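Local coordinates for protein CT_858 (Chlamydia trachomatis, PDB 3DOR) that probably acts as a secreted serine-type endopeptidase, cutting proteins within the chain, and forms a dimer in its mature state, at residues 366-371 with 432-437; 16-21 with 510-515. All coordinates share one frame; numbering follows the deposited sequence.

Contact 1: 366-371 with 432-437; sequences HRMILT and ELSTPI
The end of strand 361-368 and the loop 432-437 run roughly antiparallel, their directions 152° apart, and share a single bridge at the hydrogen-bonded pair His-366 and Ile-437. Both bonds of this pair, His-366 N to Ile-437 O and Ile-437 N to His-366 O, measure 2.9 Å. Further along, Ser-434 N gives a nearly straight bond to Met-368 O. Met-368 N is met by a side chain: it donates to Ser-434 OG at 2.9 Å. That hydroxyl sits in the crowded position between its own N and carbonyl carbon (chi1 76°) and in turn donates to Thr-435 O.

Arg-367 has the largest share of the buried surface. Its chain bends at chi2 and chi3, so that the guanidinium turns its edge to two successive carbonyls. NE reaches Ser-434 O at a very short 2.5 Å, and NH2 reaches Leu-433 O at 2.8 Å. Both oxygens lie close to the guanidinium plane. Leu-433 crosses the arginine at about a right angle and lays CG over one face of the group, 3.3 Å from Arg-367 NH2. Pro-436 lies alongside the arginine chain, with its CD 3.7 Å from Arg-367 CD.

NH2 also bonds Gln-205 O of the second subunit, while Glu-432 forms a salt bridge with Arg-504 of that subunit. Three backbone bonds join the strand end to this irregular loop, and the Ser-434 hydroxyl and the Arg-367 guanidinium add three more. The two carbonyls fix the rotation of the guanidinium, and their negative ends probably offset part of its charge at the dimer interface.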
loop_
_atom_site.group_PDB
_atom_site.type_symbol
_atom_site.label_atom_id
_atom_site.label_comp_id
_atom_site.label_asym_id
_atom_site.label_seq_id
_atom_site.Cartn_x
_atom_site.Cartn_y
_atom_site.Cartn_z
ATOM N N HIS B 366 21.193 12.713 3.319
ATOM C CA HIS B 366 19.977 12.848 4.118
ATOM C C HIS B 366 20.094 12.388 5.576
ATOM O O HIS B 366 20.672 11.338 5.852
ATOM C CB HIS B 366 18.841 12.068 3.457
ATOM C CG HIS B 366 18.281 12.723 2.233
ATOM N ND1 HIS B 366 16.953 13.087 2.128
ATOM C CD2 HIS B 366 18.858 13.064 1.057
ATOM C CE1 HIS B 366 16.739 13.619 0.940
ATOM N NE2 HIS B 366 17.879 13.619 0.269
ATOM N N ARG B 367 19.547 13.181 6.496
ATOM C CA ARG B 367 19.534 12.827 7.925
ATOM C C ARG B 367 18.196 12.087 8.051
ATOM O O ARG B 367 17.140 12.663 7.779
ATOM C CB ARG B 367 19.498 14.077 8.821
ATOM C CG ARG B 367 20.573 15.134 8.585
ATOM C CD ARG B 367 21.829 14.914 9.401
ATOM N NE ARG B 367 21.574 14.669 10.823
ATOM C CZ ARG B 367 21.512 15.596 11.775
ATOM N NH1 ARG B 367 21.681 16.880 11.486
ATOM N NH2 ARG B 367 21.300 15.226 13.035
ATOM N N MET B 368 18.229 10.830 8.474
ATOM C CA MET B 368 17.004 10.035 8.554
ATOM C C MET B 368 16.499 9.641 9.945
ATOM O O MET B 368 17.280 9.513 10.880
ATOM C CB MET B 368 17.208 8.756 7.733
ATOM C CG MET B 368 17.473 8.983 6.246
ATOM S SD MET B 368 18.620 7.752 5.564
ATOM C CE MET B 368 17.614 6.284 5.618
ATOM N N ILE B 369 15.183 9.475 10.079
ATOM C CA ILE B 369 14.607 8.998 11.341
ATOM C C ILE B 369 14.445 7.501 11.100
ATOM O O ILE B 369 13.897 7.091 10.075
ATOM C CB ILE B 369 13.207 9.565 11.657
ATOM C CG1 ILE B 369 13.292 11.050 11.977
ATOM C CG2 ILE B 369 12.650 8.867 12.894
ATOM C CD1 ILE B 369 12.195 11.522 12.957
ATOM N N LEU B 370 14.890 6.684 12.045
ATOM C CA LEU B 370 14.838 5.243 11.841
ATOM C C LEU B 370 13.959 4.422 12.775
ATOM O O LEU B 370 13.830 4.723 13.960
ATOM C CB LEU B 370 16.266 4.683 11.885
ATOM C CG LEU B 370 17.315 5.303 10.950
ATOM C CD1 LEU B 370 18.704 4.772 11.296
ATOM C CD2 LEU B 370 16.971 4.994 9.488
ATOM N N THR B 371 13.360 3.375 12.202
ATOM C CA THR B 371 12.524 2.405 12.917
ATOM C C THR B 371 12.996 1.057 12.362
ATOM O O THR B 371 13.725 1.010 11.369
ATOM C CB THR B 371 10.993 2.566 12.638
ATOM O OG1 THR B 371 10.715 2.288 11.263
ATOM C CG2 THR B 371 10.523 3.972 12.978
ATOM N N GLU B 432 17.047 9.225 15.862
ATOM C CA GLU B 432 16.090 10.333 15.830
ATOM C C GLU B 432 16.334 11.225 14.605
ATOM O O GLU B 432 15.395 11.659 13.942
ATOM C CB GLU B 432 16.197 11.159 17.116
ATOM C CG GLU B 432 15.828 10.399 18.388
ATOM C CD GLU B 432 14.351 10.063 18.470
ATOM O OE1 GLU B 432 13.869 9.792 19.587
ATOM O OE2 GLU B 432 13.665 10.062 17.424
ATOM N N LEU B 433 17.600 11.499 14.319
ATOM C CA LEU B 433 17.990 12.310 13.166
ATOM C C LEU B 433 19.424 11.903 12.898
ATOM O O LEU B 433 20.375 12.550 13.345
ATOM C CB LEU B 433 17.896 13.810 13.476
ATOM C CG LEU B 433 18.127 14.751 12.278
ATOM C CD1 LEU B 433 17.168 14.398 11.140
ATOM C CD2 LEU B 433 17.918 16.206 12.706
ATOM N N SER B 434 19.558 10.805 12.160
ATOM C CA SER B 434 20.854 10.220 11.858
ATOM C C SER B 434 21.868 11.136 11.212
ATOM O O SER B 434 21.534 12.193 10.677
ATOM C CB SER B 434 20.679 8.994 10.961
ATOM O OG SER B 434 20.408 9.376 9.622
ATOM N N THR B 435 23.122 10.702 11.277
ATOM C CA THR B 435 24.223 11.413 10.663
ATOM C C THR B 435 23.851 11.354 9.178
ATOM O O THR B 435 23.123 10.458 8.763
ATOM C CB THR B 435 25.557 10.662 10.939
ATOM O OG1 THR B 435 26.644 11.353 10.317
ATOM C CG2 THR B 435 25.490 9.236 10.409
ATOM N N PRO B 436 24.324 12.309 8.359
ATOM C CA PRO B 436 23.958 12.255 6.940
ATOM C C PRO B 436 24.377 11.001 6.171
ATOM O O PRO B 436 25.533 10.569 6.193
ATOM C CB PRO B 436 24.552 13.552 6.370
ATOM C CG PRO B 436 25.686 13.855 7.291
ATOM C CD PRO B 436 25.127 13.507 8.654
ATOM N N ILE B 437 23.397 10.422 5.489
ATOM C CA ILE B 437 23.583 9.218 4.693
ATOM C C ILE B 437 22.939 9.472 3.328
ATOM O O ILE B 437 21.788 9.894 3.252
ATOM C CB ILE B 437 22.880 8.010 5.365
ATOM C CG1 ILE B 437 23.456 7.790 6.769
ATOM C CG2 ILE B 437 23.021 6.765 4.498
ATOM C CD1 ILE B 437 22.828 6.631 7.510
#

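Contact 2: 16-21 with 510-515; sequences HLLQVK and CSLTGS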
loop_
_atom_site.group_PDB
_atom_site.type_symbol
_atom_site.label_atom_id
_atom_site.label_comp_id
_atom_site.label_asym_id
_atom_site.label_seq_id
_atom_site.Cartn_x
_atom_site.Cartn_y
_atom_site.Cartn_z
ATOM N N HIS B 16 1.734 10.964 17.793
ATOM C CA HIS B 16 2.740 9.945 18.052
ATOM C C HIS B 16 3.592 9.692 16.810
ATOM O O HIS B 16 4.782 9.414 16.916
ATOM C CB HIS B 16 2.085 8.643 18.533
ATOM C CG HIS B 16 3.066 7.542 18.773
ATOM N ND1 HIS B 16 3.190 6.461 17.924
ATOM C CD2 HIS B 16 4.031 7.398 19.713
ATOM C CE1 HIS B 16 4.192 5.702 18.328
ATOM N NE2 HIS B 16 4.720 6.248 19.411
ATOM N N LEU B 17 2.991 9.794 15.632
ATOM C CA LEU B 17 3.749 9.592 14.397
ATOM C C LEU B 17 4.808 10.695 14.283
ATOM O O LEU B 17 5.920 10.463 13.809
ATOM C CB LEU B 17 2.822 9.638 13.173
ATOM C CG LEU B 17 1.725 8.571 13.067
ATOM C CD1 LEU B 17 0.977 8.723 11.748
ATOM C CD2 LEU B 17 2.341 7.190 13.171
ATOM N N LEU B 18 4.455 11.893 14.743
ATOM C CA LEU B 18 5.368 13.031 14.694
ATOM C C LEU B 18 6.612 12.881 15.565
ATOM O O LEU B 18 7.596 13.598 15.373
ATOM C CB LEU B 18 4.623 14.312 15.071
ATOM C CG LEU B 18 3.480 14.651 14.114
ATOM C CD1 LEU B 18 2.864 15.979 14.507
ATOM C CD2 LEU B 18 4.005 14.706 12.686
ATOM N N GLN B 19 6.577 11.963 16.528
ATOM C CA GLN B 19 7.740 11.747 17.382
ATOM C C GLN B 19 8.530 10.516 16.973
ATOM O O GLN B 19 9.699 10.372 17.317
ATOM C CB GLN B 19 7.312 11.614 18.845
ATOM C CG GLN B 19 6.744 12.899 19.392
ATOM C CD GLN B 19 6.730 12.944 20.892
ATOM O OE1 GLN B 19 6.003 12.194 21.541
ATOM N NE2 GLN B 19 7.539 13.832 21.463
ATOM N N VAL B 20 7.893 9.637 16.212
ATOM C CA VAL B 20 8.542 8.410 15.793
ATOM C C VAL B 20 9.040 8.391 14.350
ATOM O O VAL B 20 10.032 7.727 14.046
ATOM C CB VAL B 20 7.589 7.212 16.032
ATOM C CG1 VAL B 20 8.130 5.962 15.381
ATOM C CG2 VAL B 20 7.425 6.993 17.527
ATOM N N LYS B 21 8.368 9.119 13.467
ATOM C CA LYS B 21 8.765 9.132 12.065
ATOM C C LYS B 21 8.699 10.480 11.341
ATOM O O LYS B 21 8.378 10.525 10.156
ATOM C CB LYS B 21 7.920 8.123 11.284
ATOM C CG LYS B 21 8.565 6.777 11.091
ATOM C CD LYS B 21 9.833 6.884 10.268
ATOM C CE LYS B 21 9.999 5.673 9.364
ATOM N NZ LYS B 21 9.004 5.680 8.231
ATOM N N CYS B 510 -2.124 10.446 5.585
ATOM C CA CYS B 510 -1.390 11.522 6.200
ATOM C C CYS B 510 0.005 11.314 5.655
ATOM O O CYS B 510 0.628 10.291 5.925
ATOM C CB CYS B 510 -1.359 11.416 7.718
ATOM S SG CYS B 510 -0.322 12.712 8.422
ATOM N N SER B 511 0.481 12.254 4.846
ATOM C CA SER B 511 1.820 12.135 4.298
ATOM C C SER B 511 2.738 12.863 5.267
ATOM O O SER B 511 2.368 13.904 5.815
ATOM C CB SER B 511 1.895 12.759 2.902
ATOM O OG SER B 511 1.485 14.113 2.926
ATOM N N LEU B 512 3.917 12.292 5.496
ATOM C CA LEU B 512 4.900 12.863 6.407
ATOM C C LEU B 512 6.278 12.820 5.756
ATOM O O LEU B 512 6.446 12.240 4.683
ATOM C CB LEU B 512 4.908 12.080 7.727
ATOM C CG LEU B 512 3.611 12.195 8.541
ATOM C CD1 LEU B 512 3.630 11.210 9.704
ATOM C CD2 LEU B 512 3.443 13.635 9.046
ATOM N N THR B 513 7.258 13.425 6.421
ATOM C CA THR B 513 8.627 13.506 5.912
ATOM C C THR B 513 9.575 12.667 6.752
ATOM O O THR B 513 9.683 12.867 7.964
ATOM C CB THR B 513 9.076 14.972 5.904
ATOM O OG1 THR B 513 8.099 15.733 5.187
ATOM C CG2 THR B 513 10.450 15.137 5.236
ATOM N N GLY B 514 10.268 11.735 6.098
ATOM C CA GLY B 514 11.171 10.843 6.802
ATOM C C GLY B 514 12.648 11.176 6.816
ATOM O O GLY B 514 13.455 10.371 7.293
ATOM N N SER B 515 13.022 12.344 6.303
ATOM C CA SER B 515 14.429 12.726 6.299
ATOM C C SER B 515 14.618 14.222 6.110
ATOM O O SER B 515 13.680 14.939 5.770
ATOM C CB SER B 515 15.160 12.013 5.168
ATOM O OG SER B 515 14.788 12.594 3.932
#
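Leu-512, on strand 507-518, has the most surface buried here, and its two methyl groups meet two successive leucines of helix 2-20. Its side chain leaves the backbone toward the helix. CG stands anti to the carbonyl carbon (chi1 -66°), and the isobutyl fork is directed at the last turn of the helix. CD1 goes to Leu-17, lying 3.9 Å from Leu-17 CB and 4.2 Å from Leu-17 CD1. CD2 goes to Leu-18 and meets Leu-18 CD2 tip to tip at 3.8 Å. Both helix leucines cross Leu-512 at about a right angle and have the same rotamer as it. The contact is wholly apolar at this end, and no hydrogen bond joins the two segments.

Lys-21 comes next in buried surface. It is the first residue to leave helical backbone angles, although its N still bonds Leu-17 O at 2.8 Å. The chain passes close to the strand at this point, with Lys-21 CA 6.0 Å from Gly-514 CA. Lys-21 O and Thr-513 O approach to 3.5 Å, but both are acceptors and do not bond. The lysine side chain is buried, and its amino end has partners beyond the two segments. It makes a cation-pi contact with Phe-497 and a long, weak ion pair with Glu-374, which probably ease the cost of burying the charge.

Around the contact, strand 496-499 pairs with strand 507-518 and adds Val-499 against Leu-17 and Phe-497 against Leu-512. Leu-36 of helix 36-48 packs on Leu-18. Pro-502 of the second subunit touches Leu-17 and Lys-21, so the C-terminal end of helix 2-20 lies between the strands, helix 36-48 and the dimer partner.

In the fold
From the N terminus, helix 2-20 runs straight into contact 2, whose partner on strand 507-518 comes 489 residues later. That contact therefore closes a very long loop, which includes the PDZ-family region. Contact 1 lies within this loop and closes a much shorter, mainly helical one of its own, between strand 361-368 and the loop after helix 409-428. The two contacts do not cross. Their centres are about 12 Å apart, and strands 361-368 and 507-518 are neighbours in one antiparallel sheet. His-366 ND1 and Ser-515 OG, 2.9 Å apart, probably form a hydrogen bond between them. Both contacts also touch the second subunit.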